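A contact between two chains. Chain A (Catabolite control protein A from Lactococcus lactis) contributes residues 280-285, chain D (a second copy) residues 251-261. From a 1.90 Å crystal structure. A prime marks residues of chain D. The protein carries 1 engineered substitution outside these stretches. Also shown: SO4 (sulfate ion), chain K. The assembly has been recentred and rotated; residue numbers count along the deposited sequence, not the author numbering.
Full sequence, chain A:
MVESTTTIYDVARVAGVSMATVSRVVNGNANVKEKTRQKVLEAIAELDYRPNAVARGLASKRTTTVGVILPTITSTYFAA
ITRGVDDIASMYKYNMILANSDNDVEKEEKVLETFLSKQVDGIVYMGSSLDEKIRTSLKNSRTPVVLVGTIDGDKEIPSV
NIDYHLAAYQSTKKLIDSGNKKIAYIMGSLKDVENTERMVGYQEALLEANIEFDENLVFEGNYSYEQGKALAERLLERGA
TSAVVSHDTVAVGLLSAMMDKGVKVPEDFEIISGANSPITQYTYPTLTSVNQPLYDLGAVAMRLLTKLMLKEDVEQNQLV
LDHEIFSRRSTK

Chain A, residues 280-285: TQYTYP
Chain D, residues 251-261: AVGLLSAMMDK

The contact joins two copies of catabolite control protein A: residues 280-285 of chain A, an irregular segment, lie along one side of a chain D helix that begins before residue 251 and includes residues 251-260. The helix is regular, with phi/psi near -60/-45 and successive i to i-4 bonds such as Ser256′ N to Val252′ O at 2.9 Å and Asp260′ N to Ser256′ O at 2.9 Å. The two chains advance in the same sense: Tyr282 CA lies 6.3 Å from Ser256′ CA, and Tyr284 CA lies 6.4 Å from Met259′ CA. Together the stretches bury 319 Å², and the residues that meet chain A, Val252′, Ser256′, Met259′ and Asp260′, follow the spacing of helical turns.

Chain A enters as the end of a 3-10 segment. Thr280 (-66/-18, chi1 p) is buried and out of reach of the helix. Gln281 (-93/-6) has an m, t side chain with chi3 at -71°, whose end leads away, so its approach is made by the backbone: Gln281 O is 3.2 Å from Ser256′ OG. The serine has chi1 at -78° (m).

Tyr282 (-93/-8, chi1 m, chi2 -8°) extends its ring beside Val252′, whose t rotamer places CG1 over one ring face. Val252′ CG1 is 3.5 Å from Tyr282 CG and 3.7 Å from the Tyr282 ring centroid, 24° off the ring normal, the geometry of a CH-pi contact. Water 1 lies between the two backbones, 2.8 Å from Tyr282 O and 3.2 Å from Val252′ O, placed to donate to either, although with atoms elsewhere counted it has more acceptors in reach than protons.

At Thr283 the backbone opens into an extended conformation (-95/150) that turns the side chain away from the helix. Its p rotamer instead braces the loop internally, with Thr283 OG1 donating to Pro285 O at 2.8 Å. The carbonyl serves the contact: water 2 lies 2.8 Å from Thr283 O, which it can reach with a weak hydrogen bond among competing acceptors, and 2.9 Å from Ser256′ OG, to which it is hydrogen-bonded, so it sits between hydroxyl and loop.

Tyr284 (-124/120) points toward the helix and makes the largest contribution, with 92 Å² covered. Its chi1 of -163° (t) and chi2 of 90° run the ring along the helical turn around Met259′ and Asp260′. Tyr284 CB packs 3.5 Å from Met259′ CB, an apolar contact with a methionine coiled in the m, m, m rotamer, while Met259′ O lies over one face of the ring. Farther out, Tyr284 CE1 comes within 3.7 Å of Asp260′ CA. Asp260′ (chi1 t) completes a polar outer link: water 3 is 2.9 Å from Tyr284 OH and donates to Asp260′ OD2 at 2.7 Å.

A cis peptide bond leads into Pro285 (-60/143, C-gamma endo), which points away from the helix and lies beyond the contact.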

# COMPACT_ATOMS: atom_id res chain seq x y z
N THR A 280 6.93 -6.74 -4.98
CA THR A 280 7.94 -7.59 -5.61
C THR A 280 7.34 -8.88 -6.22
O THR A 280 7.98 -9.53 -7.04
CB THR A 280 9.07 -8.04 -4.62
OG1 THR A 280 8.48 -8.66 -3.47
CG2 THR A 280 9.91 -6.85 -4.18
N GLN A 281 6.14 -9.22 -5.79
CA GLN A 281 5.41 -10.38 -6.31
C GLN A 281 4.47 -10.06 -7.47
O GLN A 281 3.90 -10.97 -8.06
CB GLN A 281 4.62 -11.01 -5.16
CG GLN A 281 5.49 -11.68 -4.09
CD GLN A 281 4.64 -12.36 -3.03
OE1 GLN A 281 4.00 -11.70 -2.22
NE2 GLN A 281 4.62 -13.69 -3.03
N TYR A 282 4.33 -8.78 -7.80
CA TYR A 282 3.28 -8.36 -8.75
C TYR A 282 3.76 -8.28 -10.21
O TYR A 282 2.94 -8.11 -11.13
CB TYR A 282 2.72 -6.99 -8.33
CG TYR A 282 2.01 -6.95 -7.00
CD1 TYR A 282 1.73 -8.10 -6.27
CD2 TYR A 282 1.56 -5.73 -6.49
CE1 TYR A 282 1.05 -8.04 -5.04
CE2 TYR A 282 0.91 -5.66 -5.25
CZ TYR A 282 0.65 -6.80 -4.54
OH TYR A 282 0.00 -6.75 -3.32
N THR A 283 5.06 -8.44 -10.41
CA THR A 283 5.67 -8.59 -11.74
C THR A 283 5.85 -10.05 -12.11
O THR A 283 6.02 -10.88 -11.22
CB THR A 283 7.05 -7.92 -11.85
OG1 THR A 283 7.96 -8.52 -10.93
CG2 THR A 283 6.96 -6.44 -11.61
N TYR A 284 5.78 -10.35 -13.41
CA TYR A 284 6.30 -11.60 -13.95
C TYR A 284 7.33 -11.31 -15.04
O TYR A 284 6.99 -10.72 -16.08
CB TYR A 284 5.21 -12.57 -14.45
CG TYR A 284 5.76 -13.99 -14.60
CD1 TYR A 284 5.73 -14.91 -13.53
CD2 TYR A 284 6.44 -14.36 -15.76
CE1 TYR A 284 6.28 -16.22 -13.67
CE2 TYR A 284 7.01 -15.63 -15.89
CZ TYR A 284 6.95 -16.54 -14.86
OH TYR A 284 7.52 -17.79 -15.05
N PRO A 285 8.58 -11.78 -14.86
CA PRO A 285 9.08 -12.57 -13.72
C PRO A 285 8.97 -11.89 -12.36
O PRO A 285 9.18 -10.66 -12.26
CB PRO A 285 10.57 -12.78 -14.04
CG PRO A 285 10.86 -11.90 -15.22
CD PRO A 285 9.61 -11.60 -15.91
N ALA D 251 -7.29 -9.06 -8.49
CA ALA D 251 -6.92 -9.01 -9.91
C ALA D 251 -5.46 -9.23 -10.13
O ALA D 251 -5.09 -9.91 -11.08
CB ALA D 251 -7.31 -7.69 -10.54
N VAL D 252 -4.65 -8.58 -9.29
CA VAL D 252 -3.21 -8.72 -9.37
C VAL D 252 -2.80 -10.16 -9.05
O VAL D 252 -1.88 -10.69 -9.70
CB VAL D 252 -2.46 -7.71 -8.46
CG1 VAL D 252 -0.97 -7.92 -8.50
CG2 VAL D 252 -2.76 -6.26 -8.88
N GLY D 253 -3.46 -10.78 -8.07
CA GLY D 253 -3.28 -12.20 -7.77
C GLY D 253 -3.63 -13.14 -8.91
O GLY D 253 -2.85 -14.06 -9.21
N LEU D 254 -4.77 -12.90 -9.56
CA LEU D 254 -5.21 -13.66 -10.74
C LEU D 254 -4.19 -13.54 -11.87
O LEU D 254 -3.78 -14.56 -12.45
CB LEU D 254 -6.59 -13.18 -11.23
CG LEU D 254 -7.22 -14.03 -12.34
CD1 LEU D 254 -7.57 -15.37 -11.78
CD2 LEU D 254 -8.43 -13.36 -12.96
N LEU D 255 -3.72 -12.32 -12.12
CA LEU D 255 -2.70 -12.08 -13.16
C LEU D 255 -1.39 -12.79 -12.85
O LEU D 255 -0.83 -13.47 -13.73
CB LEU D 255 -2.46 -10.57 -13.39
CG LEU D 255 -1.44 -10.15 -14.45
CD1 LEU D 255 -1.82 -10.70 -15.79
CD2 LEU D 255 -1.34 -8.65 -14.52
N SER D 256 -0.91 -12.68 -11.61
CA SER D 256 0.29 -13.36 -11.16
C SER D 256 0.23 -14.85 -11.46
O SER D 256 1.20 -15.45 -11.93
CB SER D 256 0.56 -13.16 -9.63
OG SER D 256 1.11 -11.88 -9.34
N ALA D 257 -0.89 -15.44 -11.10
CA ALA D 257 -1.05 -16.90 -11.29
C ALA D 257 -1.14 -17.31 -12.76
O ALA D 257 -0.52 -18.32 -13.15
CB ALA D 257 -2.24 -17.38 -10.49
N MET D 258 -1.87 -16.56 -13.59
CA MET D 258 -1.90 -16.79 -15.04
C MET D 258 -0.50 -16.74 -15.62
O MET D 258 -0.08 -17.65 -16.33
CB MET D 258 -2.82 -15.80 -15.75
CG MET D 258 -4.30 -15.94 -15.38
SD MET D 258 -4.91 -17.60 -15.77
CE MET D 258 -6.61 -17.42 -15.23
N MET D 259 0.27 -15.71 -15.26
CA MET D 259 1.66 -15.61 -15.72
C MET D 259 2.59 -16.75 -15.20
O MET D 259 3.41 -17.26 -15.95
CB MET D 259 2.26 -14.24 -15.39
CG MET D 259 1.52 -13.02 -15.94
SD MET D 259 1.37 -13.05 -17.78
CE MET D 259 3.06 -12.96 -18.27
N ASP D 260 2.41 -17.15 -13.94
CA ASP D 260 3.17 -18.25 -13.32
C ASP D 260 2.97 -19.60 -14.07
O ASP D 260 3.92 -20.39 -14.21
CB ASP D 260 2.74 -18.33 -11.84
CG ASP D 260 3.60 -19.29 -10.99
OD1 ASP D 260 3.01 -20.10 -10.24
OD2 ASP D 260 4.82 -19.25 -11.13
N LYS D 261 1.77 -19.78 -14.61
CA LYS D 261 1.33 -20.98 -15.34
C LYS D 261 1.61 -20.94 -16.86
O LYS D 261 1.32 -21.94 -17.57
CB LYS D 261 -0.18 -21.14 -15.11
CG LYS D 261 -0.57 -21.47 -13.69
CD LYS D 261 -2.09 -21.31 -13.39
CE LYS D 261 -2.30 -21.78 -11.93
NZ LYS D 261 -2.33 -23.27 -11.87
S SO4 K . -3.53 -24.84 -8.57
O1 SO4 K . -3.86 -25.77 -9.65
O2 SO4 K . -3.06 -23.54 -9.05
O3 SO4 K . -4.75 -24.74 -7.80
O4 SO4 K . -2.43 -25.34 -7.74
O HOH W 1 0.44 -9.32 -11.47
O HOH W 2 3.48 -12.11 -11.05
O HOH W 3 6.69 -19.72 -13.05